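PDB 3H08: Rnh (Ribonuclease H) from Chlorobaculum tepidum, which probably degrades the RNA strand of RNA-DNA hybrids by magnesium-dependent endonucleolytic cleavage that leaves 5'-phosphomonoester ends. Local coordinates for residues T6-G11 / P129-A134; Q66-S71 / T118-K123. The protein carries 3 engineered substitutions. One frame throughout, in Å; residues are numbered along the deposited sequence. Where two conformers were deposited one is given.

Contact 1: T6-G11 / P129-A134; sequences TIYTDG and PYNSRA. Engineered in segment 129-134: Ala134 (natural residue Cys).
With CG anti to its carbonyl carbon (chi1 -58°), the Tyr8 side chain leaves strand 6-11 toward helix 129-134, and the same choice of chi1 in Tyr130 lays the two tyrosine side chains alongside each other. This is the packing of the C-terminal helix of the RNase H fold on the central strand of its sheet. Tyr130 CB does most of the touching: it stands 3.3 Å from the centroid of the Tyr8 ring, only 7° off the ring normal, a CH-pi contact almost over the centre of the face. Beyond it the two rings meet obliquely, their centroids 5.2 Å apart. The amide of Asn131 approaches the Tyr8 ring at its edge rather than over a face, its plane nearly perpendicular to the ring; Tyr68 of the next strand also meets this ring. One helical turn on, the engineered Ala134 fits against the strand backbone, its CB 3.5 Å from Tyr8 O. Asp10, a predicted magnesium ligand, has CG anti to the backbone N (chi1 -165°), and a bound magnesium ion lies about 4 Å from its nearest side-chain atom; its OD1 is close to OD1 of Asp135, a like-charge pair that a bound cation would probably ease. At the base of that side chain, Asp10 CB packs 3.8 Å from Ala134 C.

Contact 2: Q66-S71 / T118-K123; sequences QLYSDS and TFHKVK
Strands 66-69 and 118-121 run parallel in the RNase H sheet, paired in register from Gln66 with Thr118 to Ser69 with Lys121. Backbone hydrogen bonds alternate in direction between the strands, from Leu67 N to Thr118 O at 2.8 Å through to Val122 N on Ser69 O. On one face, Gln66 CB and CG pass near Thr118 OG1, the hydroxyl that hydrogen-bonds Val65 O; the chain then bends at chi2 (-78°), bringing CD to 2.9 Å from that OG1. At the tip, Gln66 NE2 lies beside Thr118 OG1 at 3.0 Å, at an angle too poor for a hydrogen bond, while OE1 accepts from His120 NE2 at 2.5 Å, a nearly straight bond (172°) along the C=O axis and in the imidazole plane. An alanine in place of Gln66 would remove this acceptor and would probably leave the imidazole less firmly fixed in its rotation. The ring also stacks offset on Tyr68, centroids 4.5 Å apart and planes at 20°, while Val122 CG1 touches Tyr68 CD1 at the tyrosine's edge, 3.7 Å away. On the other face Leu67 CD2 packs against Phe119 CD1. Lys121, bent at chi2 and chi4, brings NZ above the carboxylate plane of Asp70 into a salt bridge with OD1 at 3.1 Å, and also hydrogen-bonds Val122 O. Asp70 OD1 also accepts from Gly124 N but sits 2.8 Å from Val122 O, a crowding of acceptors that NZ, bonded to both, probably offsets. The two donors would likely favour the charged carboxylate of Asp70, a predicted magnesium ligand, as the short bond to Gln66 would favour a proton on His120 NE2.

From the N terminus the chain first lays down strand 4-13, whose partner in contact 1, helix 129-144, arrives to close the long loop only after 117 intervening residues. Within that excursion contact 2 closes a smaller loop: strand 64-69 pairs with strand 116-121 after a mostly helical connection. The two contacts thus nest without crossing. They meet along the sheet, where strands 4-13 and 64-69 are neighbours and Ile7 N and O probably hydrogen-bond Gln66 O and Tyr68 N respectively. Strand 116-121 leads through a short loop to helix 129-144, which returns across the sheet, so Asn131 touches Tyr68 and Val122. Asp10 and Asp70, whose side chains come within about 5 Å at their nearest atoms, bring both contacts to one predicted metal site.

Contact 1: T6-G11 / P129-A134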
ATOM      1  N   THR A   6      -7.385 -10.356   3.595  1.00 21.22           N
ATOM      2  CA  THR A   6      -6.266 -10.330   2.665  1.00 20.72           C
ATOM      3  C   THR A   6      -6.444  -9.077   1.784  1.00 21.85           C
ATOM      4  O   THR A   6      -7.528  -8.821   1.292  1.00 21.91           O
ATOM      5  CB  THR A   6      -6.221 -11.631   1.877  1.00 21.70           C
ATOM      6  OG1 THR A   6      -6.118 -12.720   2.791  1.00 21.96           O
ATOM      7  CG2 THR A   6      -5.060 -11.657   0.894  1.00 22.12           C
ATOM      8  N   ILE A   7      -5.371  -8.293   1.637  1.00 20.79           N
ATOM      9  CA  ILE A   7      -5.411  -7.044   0.903  1.00 20.58           C
ATOM     10  C   ILE A   7      -4.332  -7.071  -0.150  1.00 21.14           C
ATOM     11  O   ILE A   7      -3.184  -7.397   0.123  1.00 21.79           O
ATOM     12  CB  ILE A   7      -5.233  -5.813   1.836  1.00 21.50           C
ATOM     13  CG1 ILE A   7      -6.226  -5.892   2.980  1.00 22.39           C
ATOM     14  CG2 ILE A   7      -5.372  -4.551   1.061  1.00 24.03           C
ATOM     15  CD1 ILE A   7      -6.196  -4.706   3.889  1.00 24.08           C
ATOM     16  N   TYR A   8      -4.728  -6.700  -1.360  1.00 21.17           N
ATOM     17  CA  TYR A   8      -3.854  -6.633  -2.529  1.00 20.84           C
ATOM     18  C   TYR A   8      -3.752  -5.179  -2.940  1.00 21.78           C
ATOM     19  O   TYR A   8      -4.758  -4.538  -3.172  1.00 22.38           O
ATOM     20  CB  TYR A   8      -4.419  -7.463  -3.643  1.00 20.89           C
ATOM     21  CG  TYR A   8      -4.631  -8.905  -3.284  1.00 20.28           C
ATOM     22  CD1 TYR A   8      -3.635  -9.845  -3.502  1.00 20.93           C
ATOM     23  CD2 TYR A   8      -5.827  -9.341  -2.705  1.00 21.17           C
ATOM     24  CE1 TYR A   8      -3.820 -11.182  -3.189  1.00 21.05           C
ATOM     25  CE2 TYR A   8      -6.008 -10.660  -2.387  1.00 21.08           C
ATOM     26  CZ  TYR A   8      -4.997 -11.582  -2.609  1.00 21.03           C
ATOM     27  OH  TYR A   8      -5.201 -12.931  -2.336  1.00 23.92           O
ATOM     28  N   THR A   9      -2.548  -4.649  -2.982  1.00 22.19           N
ATOM     29  CA  THR A   9      -2.351  -3.223  -3.207  1.00 24.15           C
ATOM     30  C   THR A   9      -1.438  -2.981  -4.412  1.00 26.03           C
ATOM     31  O   THR A   9      -0.474  -3.741  -4.661  1.00 28.54           O
ATOM     32  CB  THR A   9      -1.777  -2.533  -1.939  1.00 25.19           C
ATOM     33  OG1 THR A   9      -0.430  -2.969  -1.704  1.00 27.70           O
ATOM     34  CG2 THR A   9      -2.628  -2.821  -0.745  1.00 26.60           C
ATOM     35  N   ASP A  10      -1.666  -1.864  -5.107  1.00 25.47           N
ATOM     36  CA  ASP A  10      -0.819  -1.458  -6.241  1.00 25.30           C
ATOM     37  C   ASP A  10      -0.858   0.037  -6.398  1.00 24.91           C
ATOM     38  O   ASP A  10      -1.871   0.659  -6.176  1.00 24.77           O
ATOM     39  CB  ASP A  10      -1.258  -2.122  -7.579  1.00 26.28           C
ATOM     40  CG  ASP A  10      -0.190  -2.012  -8.719  1.00 32.17           C
ATOM     41  OD1 ASP A  10       0.039  -0.880  -9.247  1.00 44.13           O
ATOM     42  OD2 ASP A  10       0.344  -3.074  -9.197  1.00 41.41           O
ATOM     43  N   GLY A  11       0.257   0.597  -6.844  1.00 25.44           N
ATOM     44  CA  GLY A  11       0.289   1.988  -7.218  1.00 25.51           C
ATOM     45  C   GLY A  11       1.004   2.150  -8.533  1.00 26.68           C
ATOM     46  O   GLY A  11       1.837   1.323  -8.896  1.00 29.53           O
ATOM     47  N   PRO A 129      -4.471 -12.657  -9.992  1.00 23.72           N
ATOM     48  CA  PRO A 129      -5.547 -11.799 -10.522  1.00 22.82           C
ATOM     49  C   PRO A 129      -5.972 -10.681  -9.598  1.00 22.42           C
ATOM     50  O   PRO A 129      -6.601  -9.710 -10.046  1.00 21.30           O
ATOM     51  CB  PRO A 129      -6.732 -12.755 -10.737  1.00 24.22           C
ATOM     52  CG  PRO A 129      -6.378 -14.031 -10.116  1.00 24.47           C
ATOM     53  CD  PRO A 129      -4.927 -14.030  -9.715  1.00 23.88           C
ATOM     54  N   TYR A 130      -5.659 -10.818  -8.308  1.00 21.39           N
ATOM     55  CA  TYR A 130      -6.079  -9.809  -7.319  1.00 21.50           C
ATOM     56  C   TYR A 130      -5.155  -8.607  -7.313  1.00 21.27           C
ATOM     57  O   TYR A 130      -5.610  -7.471  -7.398  1.00 21.77           O
ATOM     58  CB  TYR A 130      -6.248 -10.452  -5.963  1.00 21.85           C
ATOM     59  CG  TYR A 130      -7.121 -11.697  -6.048  1.00 20.76           C
ATOM     60  CD1 TYR A 130      -8.504 -11.598  -6.253  1.00 22.50           C
ATOM     61  CD2 TYR A 130      -6.557 -12.952  -6.002  1.00 22.49           C
ATOM     62  CE1 TYR A 130      -9.300 -12.752  -6.355  1.00 23.03           C
ATOM     63  CE2 TYR A 130      -7.336 -14.102  -6.101  1.00 22.28           C
ATOM     64  CZ  TYR A 130      -8.711 -13.994  -6.279  1.00 22.77           C
ATOM     65  OH  TYR A 130      -9.477 -15.137  -6.398  1.00 23.29           O
ATOM     66  N   ASN A 131      -3.846  -8.827  -7.281  1.00 21.56           N
ATOM     67  CA  ASN A 131      -2.942  -7.707  -7.547  1.00 20.81           C
ATOM     68  C   ASN A 131      -3.155  -7.137  -8.922  1.00 21.21           C
ATOM     69  O   ASN A 131      -3.043  -5.949  -9.101  1.00 22.87           O
ATOM     70  CB  ASN A 131      -1.471  -8.080  -7.341  1.00 20.75           C
ATOM     71  CG  ASN A 131      -1.083  -8.089  -5.898  1.00 18.97           C
ATOM     72  OD1 ASN A 131      -0.924  -6.999  -5.251  1.00 22.24           O
ATOM     73  ND2 ASN A 131      -0.926  -9.253  -5.367  1.00 15.08           N
ATOM     74  N   SER A 132      -3.462  -7.977  -9.917  1.00 20.80           N
ATOM     75  CA  SER A 132      -3.709  -7.429 -11.247  1.00 21.00           C
ATOM     76  C   SER A 132      -4.906  -6.479 -11.216  1.00 20.94           C
ATOM     77  O   SER A 132      -4.909  -5.434 -11.887  1.00 21.79           O
ATOM     78  CB  SER A 132      -3.984  -8.535 -12.227  1.00 21.61           C
ATOM     79  OG  SER A 132      -2.801  -9.263 -12.499  1.00 25.78           O
ATOM     80  N   ARG A 133      -5.939  -6.859 -10.484  1.00 21.34           N
ATOM     81  CA  ARG A 133      -7.122  -5.987 -10.381  1.00 21.45           C
ATOM     82  C   ARG A 133      -6.791  -4.687  -9.666  1.00 21.64           C
ATOM     83  O   ARG A 133      -7.219  -3.604 -10.111  1.00 21.46           O
ATOM     84  CB  ARG A 133      -8.300  -6.721  -9.695  1.00 22.43           C
ATOM     85  CG  ARG A 133      -9.518  -5.869  -9.475  1.00 20.24           C
ATOM     86  CD  ARG A 133     -10.094  -5.363 -10.759  1.00 20.50           C
ATOM     87  NE  ARG A 133     -11.349  -4.684 -10.504  1.00 18.80           N
ATOM     88  CZ  ARG A 133     -11.921  -3.839 -11.322  1.00 19.23           C
ATOM     89  NH1 ARG A 133     -11.386  -3.590 -12.490  1.00 22.16           N
ATOM     90  NH2 ARG A 133     -13.078  -3.289 -10.998  1.00 19.71           N
ATOM     91  N   ALA A 134      -6.022  -4.775  -8.589  1.00 21.80           N
ATOM     92  CA  ALA A 134      -5.561  -3.592  -7.873  1.00 21.77           C
ATOM     93  C   ALA A 134      -4.782  -2.645  -8.815  1.00 22.13           C
ATOM     94  O   ALA A 134      -4.986  -1.409  -8.780  1.00 22.73           O
ATOM     95  CB  ALA A 134      -4.721  -4.002  -6.672  1.00 23.55           C
TER

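Contact 2: Q66-S71 / T118-K123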
ATOM      1  N   GLN A  66      -3.158 -10.041   5.796  1.00 22.79           N
ATOM      2  CA  GLN A  66      -2.099 -10.506   4.893  1.00 22.06           C
ATOM      3  C   GLN A  66      -2.133  -9.551   3.693  1.00 22.99           C
ATOM      4  O   GLN A  66      -3.121  -9.481   2.995  1.00 23.90           O
ATOM      5  CB  GLN A  66      -2.400 -11.933   4.420  1.00 23.30           C
ATOM      6  CG  GLN A  66      -2.490 -12.944   5.551  1.00 22.47           C
ATOM      7  CD  GLN A  66      -1.134 -13.365   6.049  1.00 25.88           C
ATOM      8  OE1 GLN A  66      -0.213 -13.443   5.292  1.00 32.93           O
ATOM      9  NE2 GLN A  66      -1.038 -13.696   7.316  1.00 29.98           N
ATOM     10  N   LEU A  67      -1.071  -8.793   3.511  1.00 22.46           N
ATOM     11  CA  LEU A  67      -1.002  -7.735   2.503  1.00 22.36           C
ATOM     12  C   LEU A  67       0.002  -8.075   1.445  1.00 22.92           C
ATOM     13  O   LEU A  67       1.181  -8.286   1.751  1.00 23.02           O
ATOM     14  CB  LEU A  67      -0.680  -6.396   3.168  1.00 23.17           C
ATOM     15  CG  LEU A  67      -0.949  -5.168   2.285  1.00 23.47           C
ATOM     16  CD1 LEU A  67      -1.280  -3.986   3.121  1.00 23.79           C
ATOM     17  CD2 LEU A  67       0.243  -4.881   1.435  1.00 23.12           C
ATOM     18  N   TYR A  68      -0.484  -8.171   0.212  1.00 23.88           N
ATOM     19  CA  TYR A  68       0.314  -8.518  -0.983  1.00 22.84           C
ATOM     20  C   TYR A  68       0.564  -7.275  -1.825  1.00 22.76           C
ATOM     21  O   TYR A  68      -0.392  -6.633  -2.305  1.00 23.01           O
ATOM     22  CB  TYR A  68      -0.427  -9.567  -1.825  1.00 23.97           C
ATOM     23  CG  TYR A  68      -0.431 -10.909  -1.169  1.00 23.55           C
ATOM     24  CD1 TYR A  68       0.535 -11.848  -1.465  1.00 23.13           C
ATOM     25  CD2 TYR A  68      -1.369 -11.218  -0.197  1.00 24.60           C
ATOM     26  CE1 TYR A  68       0.527 -13.089  -0.843  1.00 24.63           C
ATOM     27  CE2 TYR A  68      -1.388 -12.459   0.439  1.00 23.65           C
ATOM     28  CZ  TYR A  68      -0.407 -13.379   0.133  1.00 23.77           C
ATOM     29  OH  TYR A  68      -0.403 -14.628   0.715  1.00 24.87           O
ATOM     30  N   SER A  69       1.836  -6.929  -2.010  1.00 23.03           N
ATOM     31  CA  SER A  69       2.245  -5.766  -2.815  1.00 23.53           C
ATOM     32  C   SER A  69       3.399  -6.086  -3.764  1.00 23.93           C
ATOM     33  O   SER A  69       4.261  -6.853  -3.415  1.00 24.14           O
ATOM     34  CB  SER A  69       2.692  -4.646  -1.845  1.00 24.15           C
ATOM     35  OG  SER A  69       3.129  -3.474  -2.516  1.00 25.19           O
ATOM     36  N   ASP A  70       3.468  -5.451  -4.946  1.00 24.87           N
ATOM     37  CA  ASP A  70       4.676  -5.570  -5.809  1.00 25.15           C
ATOM     38  C   ASP A  70       5.768  -4.602  -5.379  1.00 24.21           C
ATOM     39  O   ASP A  70       6.852  -4.601  -5.960  1.00 25.49           O
ATOM     40  CB  ASP A  70       4.342  -5.325  -7.275  1.00 25.81           C
ATOM     41  CG  ASP A  70       5.519  -5.523  -8.189  1.00 28.59           C
ATOM     42  OD1 ASP A  70       6.138  -6.617  -8.148  1.00 36.27           O
ATOM     43  OD2 ASP A  70       5.823  -4.594  -8.960  1.00 33.31           O
ATOM     44  N   SER A  71       5.511  -3.820  -4.316  1.00 22.58           N
ATOM     45  CA  SER A  71       6.436  -2.769  -3.912  1.00 22.13           C
ATOM     46  C   SER A  71       7.536  -3.271  -2.998  1.00 21.84           C
ATOM     47  O   SER A  71       7.306  -3.543  -1.810  1.00 20.70           O
ATOM     48  CB  SER A  71       5.692  -1.621  -3.244  1.00 21.34           C
ATOM     49  OG  SER A  71       6.553  -0.621  -2.745  1.00 21.50           O
ATOM     50  N   THR A 118       0.992  -8.748   8.010  0.60 22.31           N
ATOM     51  CA  THR A 118       2.126  -9.412   7.403  0.60 22.06           C
ATOM     52  C   THR A 118       2.147  -8.926   5.965  0.60 22.37           C
ATOM     53  O   THR A 118       1.118  -8.810   5.329  0.60 23.42           O
ATOM     54  CB  THR A 118       1.992 -10.935   7.468  0.60 23.04           C
ATOM     55  OG1 THR A 118       0.751 -11.323   6.880  0.60 27.67           O
ATOM     56  CG2 THR A 118       2.011 -11.393   8.892  0.60 21.92           C
ATOM     57  N   PHE A 119       3.335  -8.621   5.492  1.00 21.56           N
ATOM     58  CA  PHE A 119       3.550  -8.085   4.152  1.00 21.39           C
ATOM     59  C   PHE A 119       4.237  -9.154   3.290  1.00 21.31           C
ATOM     60  O   PHE A 119       5.230  -9.775   3.715  1.00 21.03           O
ATOM     61  CB  PHE A 119       4.457  -6.826   4.244  1.00 22.69           C
ATOM     62  CG  PHE A 119       3.785  -5.639   4.905  1.00 22.42           C
ATOM     63  CD1 PHE A 119       3.162  -4.644   4.124  1.00 23.44           C
ATOM     64  CD2 PHE A 119       3.693  -5.549   6.298  1.00 24.33           C
ATOM     65  CE1 PHE A 119       2.505  -3.596   4.739  1.00 22.51           C
ATOM     66  CE2 PHE A 119       3.047  -4.479   6.902  1.00 23.26           C
ATOM     67  CZ  PHE A 119       2.465  -3.502   6.125  1.00 21.99           C
ATOM     68  N   HIS A 120       3.761  -9.276   2.061  1.00 22.54           N
ATOM     69  CA  HIS A 120       4.270 -10.220   1.101  1.00 21.32           C
ATOM     70  C   HIS A 120       4.576  -9.503  -0.182  1.00 21.42           C
ATOM     71  O   HIS A 120       3.742  -8.764  -0.682  1.00 22.97           O
ATOM     72  CB  HIS A 120       3.224 -11.298   0.796  1.00 20.50           C
ATOM     73  CG  HIS A 120       2.744 -12.042   2.009  1.00 19.14           C
ATOM     74  ND1 HIS A 120       3.463 -13.066   2.593  1.00 24.19           N
ATOM     75  CD2 HIS A 120       1.615 -11.917   2.731  1.00 24.35           C
ATOM     76  CE1 HIS A 120       2.786 -13.534   3.628  1.00 24.26           C
ATOM     77  NE2 HIS A 120       1.650 -12.867   3.715  1.00 23.55           N
ATOM     78  N   LYS A 121       5.753  -9.749  -0.713  1.00 21.25           N
ATOM     79  CA  LYS A 121       6.158  -9.239  -2.030  1.00 22.00           C
ATOM     80  C   LYS A 121       5.653 -10.151  -3.146  1.00 23.02           C
ATOM     81  O   LYS A 121       5.881 -11.391  -3.111  1.00 22.71           O
ATOM     82  CB  LYS A 121       7.674  -9.191  -2.082  1.00 22.14           C
ATOM     83  CG  LYS A 121       8.258  -8.791  -3.401  1.00 22.56           C
ATOM     84  CD  LYS A 121       7.973  -7.360  -3.728  1.00 24.70           C
ATOM     85  CE  LYS A 121       8.866  -6.840  -4.845  1.00 24.99           C
ATOM     86  NZ  LYS A 121       8.464  -7.357  -6.169  1.00 24.87           N
ATOM     87  N   VAL A 122       5.026  -9.550  -4.152  1.00 23.30           N
ATOM     88  CA  VAL A 122       4.652 -10.302  -5.331  1.00 24.02           C
ATOM     89  C   VAL A 122       5.542  -9.923  -6.480  1.00 26.10           C
ATOM     90  O   VAL A 122       6.140  -8.847  -6.453  1.00 26.51           O
ATOM     91  CB  VAL A 122       3.186 -10.156  -5.685  1.00 23.29           C
ATOM     92  CG1 VAL A 122       2.316 -10.592  -4.506  1.00 23.79           C
ATOM     93  CG2 VAL A 122       2.831  -8.764  -6.140  1.00 24.68           C
ATOM     94  N   LYS A 123       5.633 -10.808  -7.465  1.00 27.03           N
ATOM     95  CA  LYS A 123       6.597 -10.662  -8.553  1.00 29.13           C
ATOM     96  C   LYS A 123       5.907 -10.076  -9.756  1.00 29.61           C
ATOM     97  O   LYS A 123       5.411 -10.783 -10.611  1.00 30.37           O
ATOM     98  CB  LYS A 123       7.272 -12.015  -8.888  1.00 29.55           C
ATOM     99  CG  LYS A 123       7.991 -12.617  -7.669  1.00 31.21           C
ATOM    100  CD  LYS A 123       9.197 -13.444  -8.009  1.00 31.77           C
ATOM    101  CE  LYS A 123       9.958 -13.855  -6.740  1.00 32.91           C
ATOM    102  NZ  LYS A 123      11.281 -14.461  -7.034  1.00 33.01           N
TER